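PDB 5C3Q: thymine dioxygenase from Neurospora crassa, which probably catalyses the oxidation of the methyl group of thymine, as an iron- and 2-oxoglutarate-dependent dioxygenase. Local coordinates for residues Glu61-Asn65 with Arg288-Ala292; Asn89-Ala94 with Glu121-Arg127; Phe154-Lys159 with Asp185-Leu191. Residue numbers count along the deposited sequence, not the author numbering.

Interaction 1: residues Glu61-Asn65 with Arg288-Ala292; sequences EHVFN and RYSIA. With AKG (2-oxoglutaric acid), chain F.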
# COMPACT_ATOMS: atom_id res chain seq x y z
N GLU A 61 -1.53 15.13 -8.73
CA GLU A 61 -1.48 15.04 -10.19
C GLU A 61 -0.04 15.23 -10.70
O GLU A 61 0.43 14.49 -11.56
CB GLU A 61 -2.41 16.08 -10.81
CG GLU A 61 -2.80 15.80 -12.24
CD GLU A 61 -3.77 16.84 -12.79
OE1 GLU A 61 -4.61 17.36 -12.02
OE2 GLU A 61 -3.68 17.14 -14.00
N HIS A 62 0.65 16.23 -10.15
CA HIS A 62 2.06 16.48 -10.46
C HIS A 62 2.95 15.29 -10.09
O HIS A 62 3.81 14.89 -10.87
CB HIS A 62 2.53 17.75 -9.74
CG HIS A 62 3.99 18.02 -9.88
ND1 HIS A 62 4.57 18.35 -11.09
CD2 HIS A 62 5.00 18.02 -8.97
CE1 HIS A 62 5.87 18.55 -10.91
NE2 HIS A 62 6.15 18.35 -9.63
N VAL A 63 2.72 14.71 -8.91
CA VAL A 63 3.49 13.55 -8.46
C VAL A 63 3.31 12.37 -9.43
O VAL A 63 4.29 11.72 -9.80
CB VAL A 63 3.11 13.14 -7.01
CG1 VAL A 63 3.67 11.77 -6.65
CG2 VAL A 63 3.62 14.19 -6.03
N PHE A 64 2.07 12.12 -9.85
CA PHE A 64 1.79 11.08 -10.85
C PHE A 64 2.47 11.36 -12.19
O PHE A 64 3.03 10.44 -12.80
CB PHE A 64 0.28 10.90 -11.06
CG PHE A 64 -0.34 9.89 -10.15
CD1 PHE A 64 -0.66 10.21 -8.84
CD2 PHE A 64 -0.61 8.60 -10.60
CE1 PHE A 64 -1.23 9.28 -8.00
CE2 PHE A 64 -1.18 7.66 -9.76
CZ PHE A 64 -1.50 8.00 -8.46
N ASN A 65 2.42 12.60 -12.65
CA ASN A 65 3.12 13.00 -13.88
C ASN A 65 4.64 12.79 -13.76
O ASN A 65 5.29 12.33 -14.70
CB ASN A 65 2.85 14.47 -14.22
CG ASN A 65 1.43 14.71 -14.71
OD1 ASN A 65 0.83 13.87 -15.38
ND2 ASN A 65 0.89 15.89 -14.40
N ARG A 288 -1.62 1.75 -16.46
CA ARG A 288 -2.17 2.09 -15.15
C ARG A 288 -1.05 2.56 -14.22
O ARG A 288 0.01 1.93 -14.12
CB ARG A 288 -2.90 0.89 -14.54
CG ARG A 288 -3.37 1.09 -13.10
CD ARG A 288 -4.33 0.01 -12.66
NE ARG A 288 -4.94 0.30 -11.36
CZ ARG A 288 -4.38 0.08 -10.17
NH1 ARG A 288 -3.17 -0.46 -10.07
NH2 ARG A 288 -5.05 0.39 -9.06
N TYR A 289 -1.29 3.69 -13.55
CA TYR A 289 -0.36 4.21 -12.55
C TYR A 289 -1.01 4.19 -11.19
O TYR A 289 -2.17 4.57 -11.03
CB TYR A 289 0.04 5.65 -12.88
CG TYR A 289 0.84 5.76 -14.14
CD1 TYR A 289 2.21 5.59 -14.13
CD2 TYR A 289 0.21 6.03 -15.36
CE1 TYR A 289 2.96 5.68 -15.30
CE2 TYR A 289 0.95 6.12 -16.53
CZ TYR A 289 2.32 5.95 -16.49
OH TYR A 289 3.05 6.04 -17.65
N SER A 290 -0.25 3.73 -10.21
CA SER A 290 -0.65 3.88 -8.82
C SER A 290 0.58 4.18 -7.98
O SER A 290 1.73 4.01 -8.43
CB SER A 290 -1.37 2.63 -8.31
OG SER A 290 -0.51 1.51 -8.29
N ILE A 291 0.33 4.65 -6.77
CA ILE A 291 1.38 4.91 -5.80
C ILE A 291 0.94 4.29 -4.48
O ILE A 291 -0.10 4.65 -3.93
CB ILE A 291 1.62 6.42 -5.63
CG1 ILE A 291 1.96 7.07 -6.98
CG2 ILE A 291 2.74 6.66 -4.61
CD1 ILE A 291 2.13 8.57 -6.94
N ALA A 292 1.73 3.34 -4.00
CA ALA A 292 1.51 2.73 -2.70
C ALA A 292 2.52 3.29 -1.71
O ALA A 292 3.73 3.09 -1.87
CB ALA A 292 1.64 1.22 -2.78
C1 AKG F . 0.90 -3.02 -3.58
O1 AKG F . 1.09 -3.61 -2.48
O2 AKG F . 1.84 -2.52 -4.22
C2 AKG F . -0.46 -2.93 -4.12
O5 AKG F . -1.38 -3.55 -3.59
C3 AKG F . -0.73 -2.07 -5.34
C4 AKG F . -2.22 -1.98 -5.64
C5 AKG F . -2.51 -1.06 -6.80
O3 AKG F . -3.64 -0.53 -6.86
O4 AKG F . -1.63 -0.86 -7.67
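This is a buried helix-on-sheet contact, in which a turn of helix 57-71 lies against the outer face of strand 284-295 in the larger sheet of the double-stranded beta-helix. The segment axes approach to 9.7 Å and run at 113° to each other, so the helix crosses the strand and contact concentrates on a few side chains. Phe64 supplies most of the helical surface. Ile291 CD1 sits over its ring at 3.9 Å from the centroid, 23° off the ring normal, a CH-pi contact. The same methyl meets Val63, with Val63 CG1 3.6 Å from Ile291 CD1. The edge of the Phe64 ring turns to the strand backbone, CE2 of Phe64 lying 3.5 Å from Tyr289 O, while Phe64 CD2 packs on Tyr289 CB at 3.8 Å. Phe154 of helix 147-173 also touches both Val63 and Ile291.

Strand alternation explains why one short segment can serve two purposes. Tyr289 and Ile291 direct their CA-to-CB bonds toward the helix, whereas Ser290 directs its own away and, with Arg288, reaches 2-oxoglutarate. Arg288 NH1 donates to AKG O4 at 2.9 Å and Arg288 NH2 to AKG O3 at 2.8 Å; Ser290 OG donates to AKG O4 at 2.7 Å. Arg288-Tyr289-Ser290 is thus the Arg-X-Ser motif with which many 2-oxoglutarate oxygenases hold the C5 carboxylate of the cosubstrate.

Interaction 2: residues Asn89-Ala94 with Glu121-Arg127; sequences NRGYSA and ESYEIGR. With EDO (1,2-ethanediol), chain I.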
# COMPACT_ATOMS: atom_id res chain seq x y z
N ASN A 89 15.44 -2.18 0.72
CA ASN A 89 14.09 -2.08 0.16
C ASN A 89 13.86 -0.80 -0.65
O ASN A 89 12.82 -0.15 -0.54
CB ASN A 89 13.04 -2.20 1.28
CG ASN A 89 11.67 -2.59 0.76
OD1 ASN A 89 11.54 -3.16 -0.32
ND2 ASN A 89 10.63 -2.28 1.53
N ARG A 90 14.85 -0.43 -1.45
CA ARG A 90 14.82 0.81 -2.23
C ARG A 90 15.29 0.56 -3.65
O ARG A 90 16.22 -0.22 -3.87
CB ARG A 90 15.72 1.87 -1.59
CG ARG A 90 15.21 2.47 -0.29
CD ARG A 90 16.37 3.06 0.49
NE ARG A 90 15.98 3.92 1.61
CZ ARG A 90 15.76 3.52 2.86
NH1 ARG A 90 15.85 2.24 3.21
NH2 ARG A 90 15.43 4.42 3.79
N GLY A 91 14.66 1.24 -4.60
CA GLY A 91 15.11 1.21 -5.99
C GLY A 91 14.15 0.55 -6.95
O GLY A 91 13.01 0.21 -6.60
N TYR A 92 14.63 0.37 -8.18
CA TYR A 92 13.80 -0.05 -9.29
C TYR A 92 13.68 -1.57 -9.38
O TYR A 92 14.66 -2.28 -9.20
CB TYR A 92 14.36 0.49 -10.61
CG TYR A 92 13.64 -0.03 -11.83
CD1 TYR A 92 12.39 0.46 -12.17
CD2 TYR A 92 14.21 -1.02 -12.63
CE1 TYR A 92 11.72 -0.01 -13.29
CE2 TYR A 92 13.54 -1.50 -13.75
CZ TYR A 92 12.30 -0.99 -14.07
OH TYR A 92 11.63 -1.46 -15.18
N SER A 93 12.48 -2.04 -9.69
CA SER A 93 12.25 -3.47 -9.87
C SER A 93 11.21 -3.76 -10.94
O SER A 93 10.26 -2.99 -11.14
CB SER A 93 11.83 -4.10 -8.55
OG SER A 93 11.81 -5.51 -8.66
N ALA A 94 11.41 -4.86 -11.65
CA ALA A 94 10.43 -5.39 -12.59
C ALA A 94 10.52 -6.91 -12.54
O ALA A 94 11.60 -7.46 -12.76
CB ALA A 94 10.72 -4.89 -14.00
N GLU A 121 5.98 -2.60 -13.14
CA GLU A 121 7.30 -2.18 -12.68
C GLU A 121 7.12 -1.22 -11.52
O GLU A 121 6.07 -0.60 -11.37
CB GLU A 121 8.13 -1.56 -13.82
CG GLU A 121 7.44 -0.43 -14.57
CD GLU A 121 8.26 0.11 -15.73
OE1 GLU A 121 9.50 -0.09 -15.77
OE2 GLU A 121 7.67 0.77 -16.61
N SER A 122 8.14 -1.12 -10.68
CA SER A 122 8.05 -0.30 -9.48
C SER A 122 9.37 0.38 -9.16
O SER A 122 10.45 -0.07 -9.56
CB SER A 122 7.59 -1.14 -8.29
OG SER A 122 8.54 -2.14 -7.96
N TYR A 123 9.27 1.49 -8.43
CA TYR A 123 10.42 2.20 -7.92
C TYR A 123 10.12 2.62 -6.49
O TYR A 123 9.14 3.33 -6.23
CB TYR A 123 10.73 3.41 -8.80
CG TYR A 123 11.92 4.20 -8.32
CD1 TYR A 123 13.21 3.74 -8.53
CD2 TYR A 123 11.75 5.41 -7.65
CE1 TYR A 123 14.31 4.46 -8.09
CE2 TYR A 123 12.84 6.14 -7.21
CZ TYR A 123 14.12 5.66 -7.43
OH TYR A 123 15.19 6.39 -6.99
N GLU A 124 10.96 2.19 -5.56
CA GLU A 124 10.73 2.40 -4.14
C GLU A 124 11.72 3.38 -3.49
O GLU A 124 12.93 3.29 -3.69
CB GLU A 124 10.71 1.06 -3.42
CG GLU A 124 9.45 0.28 -3.74
CD GLU A 124 9.53 -1.19 -3.40
OE1 GLU A 124 8.55 -1.72 -2.83
OE2 GLU A 124 10.56 -1.81 -3.72
N ILE A 125 11.15 4.30 -2.71
CA ILE A 125 11.88 5.37 -2.05
C ILE A 125 11.63 5.26 -0.55
O ILE A 125 10.47 5.18 -0.13
CB ILE A 125 11.37 6.74 -2.55
CG1 ILE A 125 11.70 6.93 -4.04
CG2 ILE A 125 11.97 7.88 -1.74
CD1 ILE A 125 10.75 7.86 -4.76
N GLY A 126 12.70 5.26 0.24
CA GLY A 126 12.60 5.28 1.70
C GLY A 126 12.91 6.67 2.22
O GLY A 126 13.14 7.58 1.42
N ARG A 127 12.91 6.85 3.53
CA ARG A 127 13.29 8.14 4.09
C ARG A 127 14.77 8.42 3.80
O ARG A 127 15.60 7.52 3.87
CB ARG A 127 12.98 8.26 5.58
CG ARG A 127 13.76 7.34 6.50
CD ARG A 127 13.54 7.75 7.94
NE ARG A 127 14.09 6.75 8.86
CZ ARG A 127 15.21 6.87 9.56
NH1 ARG A 127 15.96 7.97 9.48
NH2 ARG A 127 15.59 5.88 10.36
C1 EDO I . 10.73 -4.77 -4.71
O1 EDO I . 9.42 -4.23 -4.52
C2 EDO I . 10.66 -6.06 -5.52
O2 EDO I . 10.47 -7.19 -4.67
O HOH W 1 9.07 -3.71 -1.24
O HOH W 2 10.83 -1.64 -6.49
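Gly91 enters its strand at phi 114° and psi -172°, backbone angles that would press a CB against the preceding carbonyl oxygen, yet its pairing is regular. Gly91 N donates to Glu124 O at 2.8 Å, and Glu124 N returns a bond to Gly91 O at 3.0 Å. Two residues earlier, Asn89 has left-handed helical angles (55°/42°), and the chain then extends through Arg90 into the strand. Tyr92 and Tyr123 form the next, non-hydrogen-bonded pair, their CA atoms 4.3 Å apart, and Ser93 and Ser122 close a second hydrogen-bonded pair through Ser93 N to Ser122 O (2.8 Å) and Ser122 N to Ser93 O (2.9 Å).

This antiparallel ladder forms one margin of the larger sheet of the double-stranded beta-helix: strand 91-93 is outermost, and strand 121-125 joins it to strand 190-200. Its two faces differ in character. Tyr92 and Tyr123 share one, with Tyr92 CB 4.0 Å from Tyr123 CD1, while Tyr92 OH donates to Glu121 OE1 at 2.6 Å; Glu121 is also salt-bridged to Lys78. The face bearing Ser122 and Glu124 is polar and hydrated. One water donates to Asn89 OD1 (2.7 Å) and Glu124 OE1 (2.6 Å); another donates to Gly91 O (2.9 Å) and Glu124 OE2 (2.8 Å). Asn89 ND2 is hydrogen-bonded to the bound thymine, and Glu124 forms a salt bridge with Arg192. Beyond the ladder, Arg90 NH2 donates to Arg127 O at 3.1 Å, besides its salt bridge to Glu130, and one face of its guanidinium covers Gly126 CA.

Interaction 3: residues Phe154-Lys159 with Asp185-Leu191; sequences FFDQCK and DVGDNIL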
# COMPACT_ATOMS: atom_id res chain seq x y z
N PHE A 154 6.45 14.64 -1.35
CA PHE A 154 5.33 13.70 -1.25
C PHE A 154 5.51 12.71 -0.11
O PHE A 154 4.57 12.45 0.64
CB PHE A 154 5.14 12.96 -2.57
CG PHE A 154 3.86 12.18 -2.65
CD1 PHE A 154 2.63 12.83 -2.67
CD2 PHE A 154 3.88 10.79 -2.70
CE1 PHE A 154 1.45 12.11 -2.74
CE2 PHE A 154 2.70 10.07 -2.77
CZ PHE A 154 1.48 10.73 -2.79
N PHE A 155 6.73 12.18 0.04
CA PHE A 155 7.05 11.25 1.13
C PHE A 155 6.68 11.85 2.50
O PHE A 155 6.02 11.19 3.31
CB PHE A 155 8.54 10.88 1.09
CG PHE A 155 8.93 9.80 2.08
CD1 PHE A 155 9.17 10.11 3.41
CD2 PHE A 155 9.08 8.49 1.66
CE1 PHE A 155 9.54 9.12 4.31
CE2 PHE A 155 9.44 7.50 2.56
CZ PHE A 155 9.67 7.81 3.89
N ASP A 156 7.09 13.09 2.74
CA ASP A 156 6.85 13.76 4.02
C ASP A 156 5.38 14.11 4.26
O ASP A 156 4.90 14.05 5.39
CB ASP A 156 7.72 15.02 4.15
CG ASP A 156 9.21 14.69 4.29
OD1 ASP A 156 9.54 13.53 4.61
OD2 ASP A 156 10.05 15.59 4.07
N GLN A 157 4.65 14.44 3.20
CA GLN A 157 3.21 14.68 3.31
C GLN A 157 2.43 13.40 3.61
O GLN A 157 1.47 13.42 4.38
CB GLN A 157 2.68 15.36 2.06
CG GLN A 157 3.21 16.78 1.90
CD GLN A 157 2.51 17.55 0.79
OE1 GLN A 157 1.29 17.47 0.64
NE2 GLN A 157 3.29 18.30 0.02
N CYS A 158 2.84 12.28 3.01
CA CYS A 158 2.24 10.98 3.32
C CYS A 158 2.62 10.52 4.73
O CYS A 158 1.82 9.89 5.42
CB CYS A 158 2.66 9.92 2.30
SG CYS A 158 1.95 10.12 0.65
N LYS A 159 3.86 10.81 5.13
CA LYS A 159 4.32 10.55 6.49
C LYS A 159 3.44 11.28 7.51
O LYS A 159 3.07 10.72 8.54
CB LYS A 159 5.79 10.99 6.64
CG LYS A 159 6.33 11.08 8.06
CD LYS A 159 7.74 11.65 8.03
CE LYS A 159 8.23 12.05 9.40
NZ LYS A 159 9.56 12.73 9.33
N ASP A 185 6.78 8.08 14.56
CA ASP A 185 7.31 9.42 14.25
C ASP A 185 8.60 9.45 13.42
O ASP A 185 8.95 10.50 12.86
CB ASP A 185 7.49 10.26 15.53
CG ASP A 185 8.35 9.59 16.58
OD1 ASP A 185 8.94 8.51 16.32
OD2 ASP A 185 8.45 10.15 17.69
N VAL A 186 9.32 8.33 13.33
CA VAL A 186 10.57 8.28 12.56
C VAL A 186 10.30 8.31 11.04
O VAL A 186 11.11 8.85 10.27
CB VAL A 186 11.41 7.04 12.94
CG1 VAL A 186 12.61 6.87 12.02
CG2 VAL A 186 11.88 7.15 14.38
N GLY A 187 9.17 7.75 10.62
CA GLY A 187 8.82 7.74 9.20
C GLY A 187 9.59 6.70 8.42
O GLY A 187 10.07 6.97 7.32
N ASP A 188 9.71 5.50 8.99
CA ASP A 188 10.37 4.37 8.34
C ASP A 188 9.43 3.75 7.30
O ASP A 188 9.12 2.56 7.36
CB ASP A 188 10.80 3.32 9.38
CG ASP A 188 11.98 3.77 10.21
OD1 ASP A 188 12.90 4.41 9.65
OD2 ASP A 188 12.01 3.47 11.41
N ASN A 189 9.02 4.56 6.34
CA ASN A 189 8.01 4.20 5.37
C ASN A 189 8.63 3.99 3.99
O ASN A 189 9.78 4.37 3.76
CB ASN A 189 6.96 5.32 5.32
CG ASN A 189 6.37 5.61 6.69
OD1 ASN A 189 6.17 4.70 7.50
ND2 ASN A 189 6.10 6.88 6.96
N ILE A 190 7.88 3.36 3.09
CA ILE A 190 8.35 3.12 1.73
C ILE A 190 7.35 3.68 0.73
O ILE A 190 6.16 3.32 0.75
CB ILE A 190 8.61 1.62 1.46
CG1 ILE A 190 9.76 1.10 2.33
CG2 ILE A 190 8.89 1.37 -0.02
CD1 ILE A 190 11.14 1.63 1.96
N LEU A 191 7.83 4.58 -0.12
CA LEU A 191 7.03 5.16 -1.19
C LEU A 191 7.25 4.31 -2.44
O LEU A 191 8.32 4.35 -3.04
CB LEU A 191 7.44 6.61 -1.41
CG LEU A 191 6.91 7.39 -2.62
CD1 LEU A 191 5.40 7.45 -2.62
CD2 LEU A 191 7.50 8.80 -2.60
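A turn of helix 147-173 runs beside a loop that straightens into strand 190-200, the backbones coming close at two points: Phe155 CA lies 6.5 Å from Leu191 CA, and Lys159 CA 6.0 Å from Gly187 CA. Gly187 leaves the preceding helix with a positive phi of 77°, and Asp188 then centres an inverse gamma turn, spanned by a weak hydrogen bond from Asn189 N to Gly187 O at 2.8 Å. The glycine also gives room for the approach, since a CB there would collide with Lys159 CD.

Phe155 fills the space under this bend. Its ring edge faces the backbone, with Phe155 CZ 3.6 Å from Gly187 O and Phe155 CE2 3.4 Å from Asn189 O, and Phe155 CD2 lies 4.0 Å from Leu191 CB. Leu191 also receives the edge of Phe154 (Phe154 CD2 to Leu191 CD1, 3.7 Å), so two successive aromatic residues of the helix pack on Leu191. Asn189, whose amide is bound to Tyr293 and Asn296, fixes the loop to the end of strand 284-295. Ile190 points away from the helix, its side chain about 4 Å from the nearest thymine atom. A helix backing the larger sheet, whose other face lines the substrate pocket, is characteristic of this family's double-stranded beta-helix.

Overall arrangement
The three contacts meet on one sheet, where strands 284-295, 190-200 and 121-125 lie side by side. Interactions 1 and 3 share a hydrophobic core: Ile291 CG2 is 3.4 Å from Leu191 CD1, and Val63 CG2 is 3.8 Å from Phe154 CD1. Interactions 2 and 3 join through a probable backbone hydrogen bond between Ile125 O and Leu191 N (2.7 Å), a salt bridge from Arg127 NE to Asp188 OD1 (2.7 Å) and packing of Arg127 N on Phe155 CZ (3.4 Å). Interactions 1 and 2 do not touch, their nearest atoms being about 7 Å apart, but converge on the ligands: interaction 1 binds 2-oxoglutarate, while Asn89 and Ile190 approach thymine, beside the nickel site.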